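Local coordinates for putative fimbrium tip subunit Fim1C (Bacteroides ovatus, PDB 4EPS), which is probably a component of the fimbrial tip, part of the filamentous surface appendages that mediate cell adhesion and biofilm formation, at residues T38-G43 and A90-Q95; L398-F403 and E408-Q413. All coordinates share one frame; numbering follows the deposited sequence. Where two conformers were deposited one is given.

Interaction 1: T38-G43 and A90-Q95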
loop_
_atom_site.group_PDB
_atom_site.type_symbol
_atom_site.label_atom_id
_atom_site.label_comp_id
_atom_site.label_asym_id
_atom_site.label_seq_id
_atom_site.Cartn_x
_atom_site.Cartn_y
_atom_site.Cartn_z
ATOM N N THR A 38 -36.114 3.717 18.773
ATOM C CA THR A 38 -36.941 4.553 17.929
ATOM C C THR A 38 -36.936 5.976 18.452
ATOM O O THR A 38 -37.134 6.215 19.643
ATOM C CB THR A 38 -38.373 3.961 17.913
ATOM O OG1 THR A 38 -38.343 2.671 17.281
ATOM C CG2 THR A 38 -39.388 4.872 17.255
ATOM N N THR A 39 -36.708 6.957 17.593
ATOM C CA THR A 39 -36.688 8.338 18.092
ATOM C C THR A 39 -38.045 9.061 17.882
ATOM O O THR A 39 -38.315 10.053 18.565
ATOM C CB THR A 39 -35.514 9.117 17.459
ATOM O OG1 THR A 39 -35.451 10.414 18.053
ATOM C CG2 THR A 39 -35.611 9.221 15.923
ATOM N N PHE A 40 -38.871 8.556 16.933
ATOM C CA PHE A 40 -40.172 9.073 16.474
ATOM C C PHE A 40 -39.955 10.251 15.501
ATOM O O PHE A 40 -38.876 10.836 15.454
ATOM C CB PHE A 40 -41.138 9.445 17.622
ATOM C CG PHE A 40 -41.457 8.269 18.521
ATOM C CD1 PHE A 40 -42.342 7.279 18.110
ATOM C CD2 PHE A 40 -40.863 8.150 19.773
ATOM C CE1 PHE A 40 -42.619 6.181 18.932
ATOM C CE2 PHE A 40 -41.155 7.060 20.602
ATOM C CZ PHE A 40 -42.024 6.081 20.171
ATOM N N THR A 41 -40.965 10.551 14.692
ATOM C CA THR A 41 -40.878 11.585 13.659
ATOM C C THR A 41 -42.223 12.285 13.529
ATOM O O THR A 41 -43.244 11.737 13.955
ATOM C CB THR A 41 -40.395 10.929 12.339
ATOM O OG1 THR A 41 -40.150 11.946 11.369
ATOM C CG2 THR A 41 -41.371 9.897 11.789
ATOM N N GLN A 42 -42.237 13.492 12.921
ATOM C CA GLN A 42 -43.482 14.247 12.738
ATOM C C GLN A 42 -44.544 13.380 12.062
ATOM O O GLN A 42 -44.255 12.759 11.037
ATOM C CB GLN A 42 -43.242 15.524 11.913
ATOM C CG GLN A 42 -44.492 16.408 11.929
ATOM C CD GLN A 42 -44.350 17.670 11.137
ATOM O OE1 GLN A 42 -43.521 17.763 10.228
ATOM N NE2 GLN A 42 -45.209 18.644 11.439
ATOM N N GLY A 43 -45.733 13.320 12.649
ATOM C CA GLY A 43 -46.815 12.526 12.078
ATOM C C GLY A 43 -47.075 11.217 12.797
ATOM O O GLY A 43 -48.175 10.691 12.699
ATOM N N ALA A 90 -50.129 3.394 27.079
ATOM C CA ALA A 90 -49.990 3.965 25.736
ATOM C C ALA A 90 -49.473 2.914 24.764
ATOM O O ALA A 90 -48.773 1.982 25.169
ATOM C CB ALA A 90 -49.068 5.175 25.741
ATOM N N TYR A 91 -49.810 3.074 23.486
ATOM C CA TYR A 91 -49.303 2.170 22.447
ATOM C C TYR A 91 -49.050 2.946 21.180
ATOM O O TYR A 91 -49.652 3.999 20.930
ATOM C CB TYR A 91 -50.268 0.979 22.174
ATOM C CG TYR A 91 -51.485 1.398 21.374
ATOM C CD1 TYR A 91 -52.516 2.125 21.967
ATOM C CD2 TYR A 91 -51.553 1.174 20.000
ATOM C CE1 TYR A 91 -53.612 2.563 21.226
ATOM C CE2 TYR A 91 -52.618 1.656 19.239
ATOM C CZ TYR A 91 -53.656 2.335 19.861
ATOM O OH TYR A 91 -54.703 2.832 19.129
ATOM N N TYR A 92 -48.195 2.369 20.354
ATOM C CA TYR A 92 -47.830 2.861 19.040
ATOM C C TYR A 92 -47.871 1.681 18.052
ATOM O O TYR A 92 -47.347 0.628 18.412
ATOM C CB TYR A 92 -46.398 3.445 19.098
ATOM C CG TYR A 92 -45.876 3.810 17.724
ATOM C CD1 TYR A 92 -45.233 2.862 16.924
ATOM C CD2 TYR A 92 -46.101 5.078 17.185
ATOM C CE1 TYR A 92 -44.842 3.164 15.621
ATOM C CE2 TYR A 92 -45.678 5.401 15.897
ATOM C CZ TYR A 92 -45.054 4.439 15.121
ATOM O OH TYR A 92 -44.643 4.757 13.858
ATOM N N PRO A 93 -48.268 1.860 16.772
ATOM C CA PRO A 93 -48.894 3.054 16.176
ATOM C C PRO A 93 -50.388 3.065 16.434
ATOM O O PRO A 93 -51.030 2.007 16.418
ATOM C CB PRO A 93 -48.574 2.905 14.680
ATOM C CG PRO A 93 -48.545 1.385 14.456
ATOM C CD PRO A 93 -48.169 0.751 15.792
ATOM N N TYR A 94 -50.940 4.266 16.660
ATOM C CA TYR A 94 -52.367 4.474 16.911
ATOM C C TYR A 94 -53.220 3.767 15.859
ATOM O O TYR A 94 -52.919 3.857 14.665
ATOM C CB TYR A 94 -52.669 5.990 16.882
ATOM C CG TYR A 94 -54.146 6.322 16.890
ATOM C CD1 TYR A 94 -54.888 6.255 18.066
ATOM C CD2 TYR A 94 -54.792 6.742 15.730
ATOM C CE1 TYR A 94 -56.253 6.540 18.077
ATOM C CE2 TYR A 94 -56.153 7.053 15.734
ATOM C CZ TYR A 94 -56.879 6.948 16.909
ATOM O OH TYR A 94 -58.221 7.244 16.915
ATOM N N GLN A 95 -54.279 3.086 16.321
ATOM C CA GLN A 95 -55.286 2.377 15.515
ATOM C C GLN A 95 -56.643 3.004 15.826
ATOM O O GLN A 95 -56.974 3.158 17.001
ATOM C CB GLN A 95 -55.300 0.863 15.855
ATOM C CG GLN A 95 -53.945 0.129 15.710
ATOM C CD GLN A 95 -53.436 0.085 14.292
ATOM O OE1 GLN A 95 -54.045 -0.520 13.404
ATOM N NE2 GLN A 95 -52.295 0.710 14.044
#

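Interaction 2: L398-F403 and E408-Q413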
loop_
_atom_site.group_PDB
_atom_site.type_symbol
_atom_site.label_atom_id
_atom_site.label_comp_id
_atom_site.label_asym_id
_atom_site.label_seq_id
_atom_site.Cartn_x
_atom_site.Cartn_y
_atom_site.Cartn_z
ATOM N N LEU A 398 -32.389 17.537 -18.304
ATOM C CA LEU A 398 -33.209 18.746 -18.179
ATOM C C LEU A 398 -33.894 19.057 -19.514
ATOM O O LEU A 398 -35.078 19.412 -19.522
ATOM C CB LEU A 398 -32.378 19.946 -17.699
ATOM C CG LEU A 398 -31.867 19.902 -16.263
ATOM C CD1 LEU A 398 -30.940 21.071 -16.000
ATOM C CD2 LEU A 398 -33.009 19.942 -15.266
ATOM N N TYR A 399 -33.174 18.858 -20.646
ATOM C CA TYR A 399 -33.737 19.040 -21.985
ATOM C C TYR A 399 -34.850 18.013 -22.208
ATOM O O TYR A 399 -35.912 18.370 -22.723
ATOM C CB TYR A 399 -32.650 18.901 -23.067
ATOM C CG TYR A 399 -33.160 19.117 -24.474
ATOM C CD1 TYR A 399 -33.673 18.057 -25.223
ATOM C CD2 TYR A 399 -33.075 20.365 -25.083
ATOM C CE1 TYR A 399 -34.129 18.249 -26.527
ATOM C CE2 TYR A 399 -33.506 20.563 -26.392
ATOM C CZ TYR A 399 -34.038 19.501 -27.108
ATOM O OH TYR A 399 -34.483 19.697 -28.388
ATOM N N TYR A 400 -34.601 16.745 -21.836
ATOM C CA TYR A 400 -35.606 15.692 -21.976
ATOM C C TYR A 400 -36.876 16.020 -21.156
ATOM O O TYR A 400 -37.982 15.853 -21.665
ATOM C CB TYR A 400 -35.059 14.307 -21.586
ATOM C CG TYR A 400 -36.109 13.227 -21.742
ATOM C CD1 TYR A 400 -36.385 12.671 -22.986
ATOM C CD2 TYR A 400 -36.896 12.830 -20.662
ATOM C CE1 TYR A 400 -37.387 11.714 -23.147
ATOM C CE2 TYR A 400 -37.915 11.890 -20.814
ATOM C CZ TYR A 400 -38.143 11.321 -22.054
ATOM O OH TYR A 400 -39.130 10.378 -22.198
ATOM N N ASP A 401 -36.706 16.508 -19.918
ATOM C CA ASP A 401 -37.802 16.882 -19.013
ATOM C C ASP A 401 -38.732 17.920 -19.647
ATOM O O ASP A 401 -39.931 17.912 -19.379
ATOM C CB ASP A 401 -37.238 17.430 -17.692
ATOM C CG ASP A 401 -36.567 16.393 -16.798
ATOM O OD1 ASP A 401 -36.704 15.177 -17.082
ATOM O OD2 ASP A 401 -35.914 16.797 -15.806
ATOM N N THR A 402 -38.179 18.782 -20.507
ATOM C CA THR A 402 -38.904 19.842 -21.196
ATOM C C THR A 402 -39.542 19.355 -22.510
ATOM O O THR A 402 -40.711 19.653 -22.735
ATOM C CB THR A 402 -37.951 21.041 -21.448
ATOM O OG1 THR A 402 -37.353 21.417 -20.209
ATOM C CG2 THR A 402 -38.652 22.258 -22.044
ATOM N N PHE A 403 -38.791 18.650 -23.379
ATOM C CA PHE A 403 -39.267 18.297 -24.723
ATOM C C PHE A 403 -39.705 16.836 -24.923
ATOM O O PHE A 403 -40.398 16.553 -25.909
ATOM C CB PHE A 403 -38.197 18.655 -25.767
ATOM C CG PHE A 403 -37.868 20.131 -25.772
ATOM C CD1 PHE A 403 -38.703 21.045 -26.406
ATOM C CD2 PHE A 403 -36.753 20.613 -25.097
ATOM C CE1 PHE A 403 -38.411 22.412 -26.386
ATOM C CE2 PHE A 403 -36.460 21.977 -25.080
ATOM C CZ PHE A 403 -37.287 22.869 -25.727
ATOM N N GLU A 408 -31.692 8.773 -29.619
ATOM C CA GLU A 408 -31.079 7.439 -29.692
ATOM C C GLU A 408 -30.006 7.238 -28.608
ATOM O O GLU A 408 -29.889 6.128 -28.091
ATOM C CB GLU A 408 -30.487 7.172 -31.083
ATOM C CG GLU A 408 -31.536 7.113 -32.190
ATOM C CD GLU A 408 -31.854 8.410 -32.926
ATOM O OE1 GLU A 408 -31.971 9.473 -32.273
ATOM O OE2 GLU A 408 -32.040 8.348 -34.164
ATOM N N CYS A 409 -29.254 8.300 -28.223
ATOM C CA CYS A 409 -28.206 8.171 -27.183
ATOM C C CYS A 409 -28.776 7.663 -25.839
ATOM O O CYS A 409 -28.082 6.928 -25.137
ATOM C CB CYS A 409 -27.444 9.476 -27.001
ATOM S SG CYS A 409 -28.459 10.850 -26.413
ATOM N N PHE A 410 -30.042 8.010 -25.508
ATOM C CA PHE A 410 -30.693 7.528 -24.284
ATOM C C PHE A 410 -30.965 6.024 -24.330
ATOM O O PHE A 410 -30.947 5.380 -23.271
ATOM C CB PHE A 410 -32.028 8.251 -24.037
ATOM C CG PHE A 410 -31.948 9.746 -23.839
ATOM C CD1 PHE A 410 -31.004 10.303 -22.981
ATOM C CD2 PHE A 410 -32.881 10.591 -24.431
ATOM C CE1 PHE A 410 -30.947 11.685 -22.785
ATOM C CE2 PHE A 410 -32.838 11.968 -24.213
ATOM C CZ PHE A 410 -31.873 12.506 -23.395
ATOM N N GLN A 411 -31.235 5.475 -25.543
ATOM C CA GLN A 411 -31.508 4.042 -25.711
ATOM C C GLN A 411 -30.230 3.241 -25.528
ATOM O O GLN A 411 -30.262 2.195 -24.878
ATOM C CB GLN A 411 -32.159 3.720 -27.075
ATOM C CG GLN A 411 -32.606 2.250 -27.239
ATOM C CD GLN A 411 -33.444 1.722 -26.085
ATOM O OE1 GLN A 411 -34.616 2.086 -25.913
ATOM N NE2 GLN A 411 -32.854 0.862 -25.257
ATOM N N TYR A 412 -29.095 3.744 -26.064
ATOM C CA TYR A 412 -27.802 3.077 -25.905
ATOM C C TYR A 412 -27.378 3.131 -24.441
ATOM O O TYR A 412 -26.830 2.132 -23.950
ATOM C CB TYR A 412 -26.718 3.654 -26.856
ATOM C CG TYR A 412 -27.031 3.331 -28.301
ATOM C CD1 TYR A 412 -26.855 2.044 -28.800
ATOM C CD2 TYR A 412 -27.638 4.271 -29.129
ATOM C CE1 TYR A 412 -27.216 1.719 -30.110
ATOM C CE2 TYR A 412 -28.020 3.952 -30.431
ATOM C CZ TYR A 412 -27.811 2.673 -30.916
ATOM O OH TYR A 412 -28.193 2.351 -32.197
ATOM N N GLN A 413 -27.648 4.270 -23.743
ATOM C CA GLN A 413 -27.331 4.428 -22.319
ATOM C C GLN A 413 -28.119 3.378 -21.514
ATOM O O GLN A 413 -27.561 2.711 -20.629
ATOM C CB GLN A 413 -27.675 5.864 -21.872
ATOM C CG GLN A 413 -27.268 6.222 -20.446
ATOM C CD GLN A 413 -27.738 7.602 -20.025
ATOM O OE1 GLN A 413 -28.871 8.026 -20.312
ATOM N NE2 GLN A 413 -26.871 8.355 -19.349
#

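Interaction 1: T38-G43 and A90-Q95
Phe-40 and Tyr-92 form a T-shaped aromatic pair. It joins the loop ahead of strand 45-52 to the end of strand 87-92, in the N-terminal fimbrillin-like part of the chain. The two strands are antiparallel neighbours. The pair is the whole of the contact between 38-43 and 90-95, and no hydrogen bond crosses it.

The Phe-40 side chain can be followed outward. Its CB does not point at the strand. CG lies anti to the carbonyl carbon (chi1 -60°), and this turn carries the ring toward Tyr-92. CE1 then makes the touch, 4.0 Å from CD2 of Tyr-92. CE1 sits above the Tyr-92 plane, offset toward the rim. The ring centroids are 5.6 Å apart and the planes meet at 68°. CG2 of Thr-38 lies over the centre of one Phe-40 face, 3.8 Å above the plane of that ring. Trp-72 adds a further edge-to-face partner to Phe-40, and Leu-155 of strand 148-174 touches both side chains of the pair.

The CB of Tyr-92 is directed at the loop. With CG anti to its own N (chi1 172°), the ring turns a face to Phe-40. The Tyr-92 hydroxyl is hydrogen-bonded to Asp-44 OD1, at the end of the same loop, so the far end of the ring is tied to the loop that supplies Phe-40. The same Asp-44 uses OD2 to accept the N-H of Thr-41. One carboxylate therefore bonds both the loop backbone and the strand-end tyrosine. The peptide bond from Tyr-92 to Pro-93 is cis, and this Tyr-cis-Pro step folds the proline back onto the tyrosine. On the face away from Phe-40, CB of Pro-93 lies over the centre of the Tyr-92 ring, 3.7 Å above its plane.

Interaction 2: L398-F403 and E408-Q413
The rings of Tyr-400 and Phe-410 meet obliquely between helix 389-403 and helix 408-419, with their planes at 80° and their centroids 5.6 Å apart. On one face of Phe-410 lies SG of Cys-409, offset toward the rim. Within 398-403, CD2 of Phe-403 sits over the centre of the Tyr-399 ring, and Trp-357 meets both of those rings edge-to-face.

The closest approach is CD1 of Tyr-400 to CE2 of Phe-410, at 3.8 Å. CZ of Phe-410 also reaches the CB of Tyr-400, at 4.1 Å. Phe-410 thus touches the root of the tyrosine side chain as well as its ring. Both CB atoms are directed toward the opposing helix segment. CG of Phe-410 is anti to its carbonyl carbon (chi1 -61°), which brings the CE2 and CZ side of the ring up to Tyr-400.

Leu-396 touches Phe-410 from one helical turn before Tyr-400. Asp-406, in the short connection between the helices, touches Tyr-400. The contact therefore joins two consecutive helices across their short connection. With carbon atoms alone meeting and no hydrogen bond across, it rests on dispersion and modest apolar burial at the surface.

Interactions 1 and 2 lie far apart in the elongated chain. Their centres are 43 Å apart and their nearest atoms about 27 Å, so they do not touch. They follow one another along the sequence: 38-43 with 90-95 closes before 398-403 with 408-413 begins. Each depends on a single aromatic pair. The first links a loop to a strand end and is partly buried; the second links two consecutive helices at the surface. In each, the side chain of one residue, Tyr-92 or Phe-410, lies about 3 Å from a bound glycerol, probably from the crystallisation liquor. Neither segment pair is touched by the other protein chain of the assembly.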